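Local coordinates for sensor protein, Kinase (Polaromonas sp. JS666, PDB 3GRC), which probably acts in two-component signalling as a histidine-kinase-type sensor whose CheY-like receiver domain would take up a phosphoryl group on an aspartate, at residues A[5-19]-A[26-39]. Numbering follows the deposited sequence.
Sequences PRPRILICEDDPDIA and LEKGGFDSDMVHSA
Ile-9 packs on Leu-26 and Phe-31, and Ile-11 on Leu-26, on the tightly packed face of a parallel strand pair, 8-12 beside 32-36, joined by helix 16-28 as the first beta-alpha-beta unit of a CheY-like receiver fold. Six backbone hydrogen bonds zip the strands from Asp-32 N on Pro-7 O to Glu-13 N on Val-36 O. Leu-26 CD1 lies 3.7 Å from Ile-9 CB and meets Ile-11 CD1 tip to tip. With CG1 anti to its carbonyl carbon (chi1 -54°), Ile-9 crosses the Phe-31 side chain obliquely, Ile-9 CG1 being 3.8 Å from Phe-31 CD1, while Pro-7 O sits at the ring edge; helix 114-128 closes over Leu-26 and Phe-31. Nearer the C-terminal end of strand 32-36 the exposed Met-35, a selenomethionine, rests its SE 3.5 Å from Ala-19 O.

On the opposite face Leu-10 CD1 packs on Val-36 CG2 under helix 39-48, and the looser, polar part lies at Arg-8, Asp-32 and Asp-34. The Arg-8 chain, bent at chi3 (-77°), brings Arg-8 NH1 to Asp-34 OD1 (2.6 Å) and OD2 (3.1 Å), the carboxylate turned 50° from the guanidinium plane; Tyr-51 also bonds OD2. Asp-32 CB lies over one guanidinium face. A leucine in place of Arg-8 would probably leave the Asp-34 carboxylate without this counter-charge. The chemistry thus implies a strand pair held by backbone hydrogen bonds and apolar packing, with a partly exposed salt bridge at one end.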
# COMPACT_ATOMS: atom_id res chain seq x y z
N PRO A 5 13.67 7.35 -7.13
CA PRO A 5 14.71 8.25 -6.57
C PRO A 5 15.10 8.00 -5.10
O PRO A 5 16.18 7.43 -4.85
CB PRO A 5 14.22 9.67 -6.80
CG PRO A 5 13.47 9.49 -8.14
CD PRO A 5 12.75 8.13 -7.98
N ARG A 6 14.26 8.40 -4.14
CA ARG A 6 14.63 8.18 -2.74
C ARG A 6 13.64 7.47 -1.79
O ARG A 6 13.90 6.33 -1.39
CB ARG A 6 15.09 9.49 -2.09
CG ARG A 6 16.09 9.23 -0.97
CD ARG A 6 17.27 8.45 -1.53
NE ARG A 6 17.98 7.66 -0.53
CZ ARG A 6 18.59 8.18 0.52
NH1 ARG A 6 18.60 9.49 0.72
NH2 ARG A 6 19.21 7.38 1.38
N PRO A 7 12.53 8.11 -1.38
CA PRO A 7 11.64 7.36 -0.48
C PRO A 7 11.21 6.06 -1.17
O PRO A 7 10.81 6.09 -2.33
CB PRO A 7 10.45 8.31 -0.28
CG PRO A 7 11.01 9.66 -0.61
CD PRO A 7 11.94 9.40 -1.76
N ARG A 8 11.28 4.93 -0.48
CA ARG A 8 10.91 3.67 -1.13
C ARG A 8 9.53 3.13 -0.74
O ARG A 8 9.18 3.08 0.44
CB ARG A 8 11.99 2.62 -0.87
CG ARG A 8 11.78 1.30 -1.63
CD ARG A 8 12.95 0.31 -1.46
NE ARG A 8 14.08 0.71 -2.28
CZ ARG A 8 14.55 0.03 -3.32
NH1 ARG A 8 14.01 -1.11 -3.68
NH2 ARG A 8 15.56 0.52 -4.01
N ILE A 9 8.76 2.72 -1.74
CA ILE A 9 7.41 2.19 -1.52
C ILE A 9 7.34 0.69 -1.75
O ILE A 9 7.93 0.17 -2.69
CB ILE A 9 6.41 2.84 -2.50
CG1 ILE A 9 6.48 4.37 -2.40
CG2 ILE A 9 5.00 2.34 -2.21
CD1 ILE A 9 6.20 4.91 -1.04
N LEU A 10 6.63 -0.03 -0.88
CA LEU A 10 6.48 -1.46 -1.08
C LEU A 10 5.11 -1.71 -1.72
O LEU A 10 4.07 -1.45 -1.12
CB LEU A 10 6.56 -2.22 0.25
CG LEU A 10 6.27 -3.73 0.17
CD1 LEU A 10 7.33 -4.45 -0.65
CD2 LEU A 10 6.24 -4.30 1.58
N ILE A 11 5.13 -2.18 -2.96
CA ILE A 11 3.93 -2.48 -3.72
C ILE A 11 3.49 -3.93 -3.54
O ILE A 11 4.20 -4.85 -3.95
CB ILE A 11 4.17 -2.27 -5.23
CG1 ILE A 11 4.65 -0.86 -5.50
CG2 ILE A 11 2.90 -2.60 -6.01
CD1 ILE A 11 5.10 -0.65 -6.93
N CYS A 12 2.32 -4.13 -2.95
CA CYS A 12 1.80 -5.48 -2.76
C CYS A 12 0.60 -5.56 -3.69
O CYS A 12 -0.47 -5.00 -3.40
CB CYS A 12 1.37 -5.70 -1.31
SG CYS A 12 0.63 -7.31 -0.95
N GLU A 13 0.79 -6.25 -4.81
CA GLU A 13 -0.25 -6.37 -5.82
C GLU A 13 -0.24 -7.74 -6.48
O GLU A 13 0.80 -8.24 -6.90
CB GLU A 13 -0.04 -5.26 -6.88
CG GLU A 13 -0.82 -5.42 -8.19
CD GLU A 13 -2.33 -5.34 -8.04
OE1 GLU A 13 -2.83 -4.31 -7.55
OE2 GLU A 13 -3.01 -6.31 -8.40
N ASP A 14 -1.41 -8.34 -6.55
CA ASP A 14 -1.57 -9.65 -7.15
C ASP A 14 -1.41 -9.66 -8.67
O ASP A 14 -0.90 -10.63 -9.24
CB ASP A 14 -2.95 -10.21 -6.78
CG ASP A 14 -3.21 -11.57 -7.41
OD1 ASP A 14 -2.50 -12.53 -7.07
OD2 ASP A 14 -4.11 -11.66 -8.27
N ASP A 15 -1.83 -8.60 -9.34
CA ASP A 15 -1.76 -8.51 -10.80
C ASP A 15 -0.41 -7.97 -11.29
O ASP A 15 -0.06 -6.82 -11.04
CB ASP A 15 -2.91 -7.63 -11.30
CG ASP A 15 -3.11 -7.69 -12.82
OD1 ASP A 15 -2.11 -7.60 -13.57
OD2 ASP A 15 -4.27 -7.81 -13.27
N PRO A 16 0.35 -8.79 -12.02
CA PRO A 16 1.67 -8.43 -12.57
C PRO A 16 1.66 -7.10 -13.34
O PRO A 16 2.53 -6.25 -13.14
CB PRO A 16 2.02 -9.62 -13.46
CG PRO A 16 1.33 -10.75 -12.81
CD PRO A 16 -0.01 -10.16 -12.43
N ASP A 17 0.67 -6.94 -14.22
CA ASP A 17 0.54 -5.71 -15.00
C ASP A 17 0.38 -4.50 -14.10
O ASP A 17 1.07 -3.50 -14.28
CB ASP A 17 -0.67 -5.77 -15.94
CG ASP A 17 -0.45 -6.69 -17.13
OD1 ASP A 17 0.73 -6.87 -17.54
OD2 ASP A 17 -1.44 -7.22 -17.67
N ILE A 18 -0.51 -4.58 -13.11
CA ILE A 18 -0.74 -3.47 -12.19
C ILE A 18 0.48 -3.21 -11.29
O ILE A 18 0.79 -2.07 -10.97
CB ILE A 18 -2.01 -3.71 -11.29
CG1 ILE A 18 -3.24 -4.01 -12.16
CG2 ILE A 18 -2.29 -2.49 -10.42
CD1 ILE A 18 -3.58 -2.92 -13.18
N ALA A 19 1.17 -4.28 -10.89
CA ALA A 19 2.36 -4.14 -10.03
C ALA A 19 3.40 -3.32 -10.79
O ALA A 19 3.99 -2.40 -10.25
CB ALA A 19 2.94 -5.51 -9.66
N LEU A 26 5.15 5.27 -9.83
CA LEU A 26 5.84 5.74 -8.64
C LEU A 26 7.18 6.37 -8.99
O LEU A 26 7.56 7.40 -8.43
CB LEU A 26 6.02 4.60 -7.65
CG LEU A 26 4.70 4.19 -7.01
CD1 LEU A 26 4.91 3.17 -5.87
CD2 LEU A 26 4.07 5.45 -6.48
N GLU A 27 7.88 5.74 -9.93
CA GLU A 27 9.17 6.24 -10.37
C GLU A 27 8.96 7.64 -10.95
O GLU A 27 9.72 8.55 -10.65
CB GLU A 27 9.79 5.31 -11.41
CG GLU A 27 11.13 5.81 -11.96
CD GLU A 27 11.81 4.80 -12.88
OE1 GLU A 27 11.19 4.37 -13.87
OE2 GLU A 27 12.97 4.42 -12.59
N LYS A 28 7.94 7.84 -11.77
CA LYS A 28 7.72 9.18 -12.31
C LYS A 28 7.49 10.18 -11.16
O LYS A 28 7.91 11.33 -11.25
CB LYS A 28 6.52 9.20 -13.25
CG LYS A 28 6.77 8.50 -14.57
CD LYS A 28 7.87 9.19 -15.35
CE LYS A 28 7.92 8.66 -16.77
NZ LYS A 28 9.07 9.23 -17.53
N GLY A 29 6.85 9.72 -10.09
CA GLY A 29 6.57 10.59 -8.97
C GLY A 29 7.69 10.76 -7.96
O GLY A 29 7.48 11.34 -6.89
N GLY A 30 8.88 10.24 -8.27
CA GLY A 30 10.02 10.38 -7.38
C GLY A 30 10.22 9.28 -6.36
O GLY A 30 11.04 9.42 -5.45
N PHE A 31 9.51 8.18 -6.51
CA PHE A 31 9.62 7.07 -5.57
C PHE A 31 10.30 5.82 -6.10
O PHE A 31 10.06 5.42 -7.24
CB PHE A 31 8.22 6.65 -5.09
CG PHE A 31 7.50 7.68 -4.28
CD1 PHE A 31 7.83 7.88 -2.94
CD2 PHE A 31 6.43 8.39 -4.81
CE1 PHE A 31 7.10 8.76 -2.14
CE2 PHE A 31 5.69 9.27 -4.02
CZ PHE A 31 6.03 9.45 -2.68
N ASP A 32 11.14 5.19 -5.27
CA ASP A 32 11.76 3.91 -5.63
C ASP A 32 10.71 2.95 -5.08
O ASP A 32 9.92 3.32 -4.20
CB ASP A 32 13.07 3.64 -4.86
CG ASP A 32 14.27 4.39 -5.43
OD1 ASP A 32 14.35 4.59 -6.65
OD2 ASP A 32 15.16 4.76 -4.64
N SER A 33 10.69 1.73 -5.58
CA SER A 33 9.71 0.76 -5.09
C SER A 33 10.04 -0.69 -5.40
O SER A 33 10.77 -1.01 -6.34
CB SER A 33 8.31 1.08 -5.62
OG SER A 33 8.24 0.97 -7.03
N ASP A 34 9.48 -1.58 -4.60
CA ASP A 34 9.66 -2.99 -4.75
C ASP A 34 8.30 -3.62 -4.98
O ASP A 34 7.32 -3.25 -4.35
CB ASP A 34 10.28 -3.60 -3.48
CG ASP A 34 11.75 -3.23 -3.31
OD1 ASP A 34 12.45 -3.12 -4.34
OD2 ASP A 34 12.21 -3.07 -2.16
N MSE A 35 8.24 -4.59 -5.88
CA MSE A 35 6.98 -5.25 -6.14
C MSE A 35 6.96 -6.65 -5.51
O MSE A 35 7.91 -7.40 -5.62
CB MSE A 35 6.74 -5.40 -7.65
CG MSE A 35 6.92 -4.14 -8.48
SE MSE A 35 6.80 -4.53 -10.34
CE MSE A 35 8.63 -5.14 -10.72
N VAL A 36 5.86 -6.97 -4.84
CA VAL A 36 5.62 -8.29 -4.26
C VAL A 36 4.18 -8.62 -4.60
O VAL A 36 3.37 -7.73 -4.83
CB VAL A 36 5.86 -8.35 -2.71
CG1 VAL A 36 7.35 -8.12 -2.44
CG2 VAL A 36 5.00 -7.32 -1.97
N HIS A 37 3.85 -9.91 -4.64
CA HIS A 37 2.51 -10.31 -5.04
C HIS A 37 1.59 -10.98 -4.03
O HIS A 37 0.53 -11.48 -4.40
CB HIS A 37 2.61 -11.18 -6.29
CG HIS A 37 3.42 -12.42 -6.10
ND1 HIS A 37 2.93 -13.55 -5.46
CD2 HIS A 37 4.70 -12.73 -6.45
CE1 HIS A 37 3.87 -14.48 -5.42
NE2 HIS A 37 4.95 -14.00 -6.02
N SER A 38 1.98 -10.98 -2.75
CA SER A 38 1.15 -11.61 -1.73
C SER A 38 1.40 -11.03 -0.35
O SER A 38 2.42 -10.38 -0.11
CB SER A 38 1.38 -13.12 -1.68
OG SER A 38 2.58 -13.42 -0.98
N ALA A 39 0.45 -11.27 0.55
CA ALA A 39 0.53 -10.79 1.92
C ALA A 39 1.77 -11.35 2.62
O ALA A 39 2.45 -10.64 3.35
CB ALA A 39 -0.73 -11.17 2.69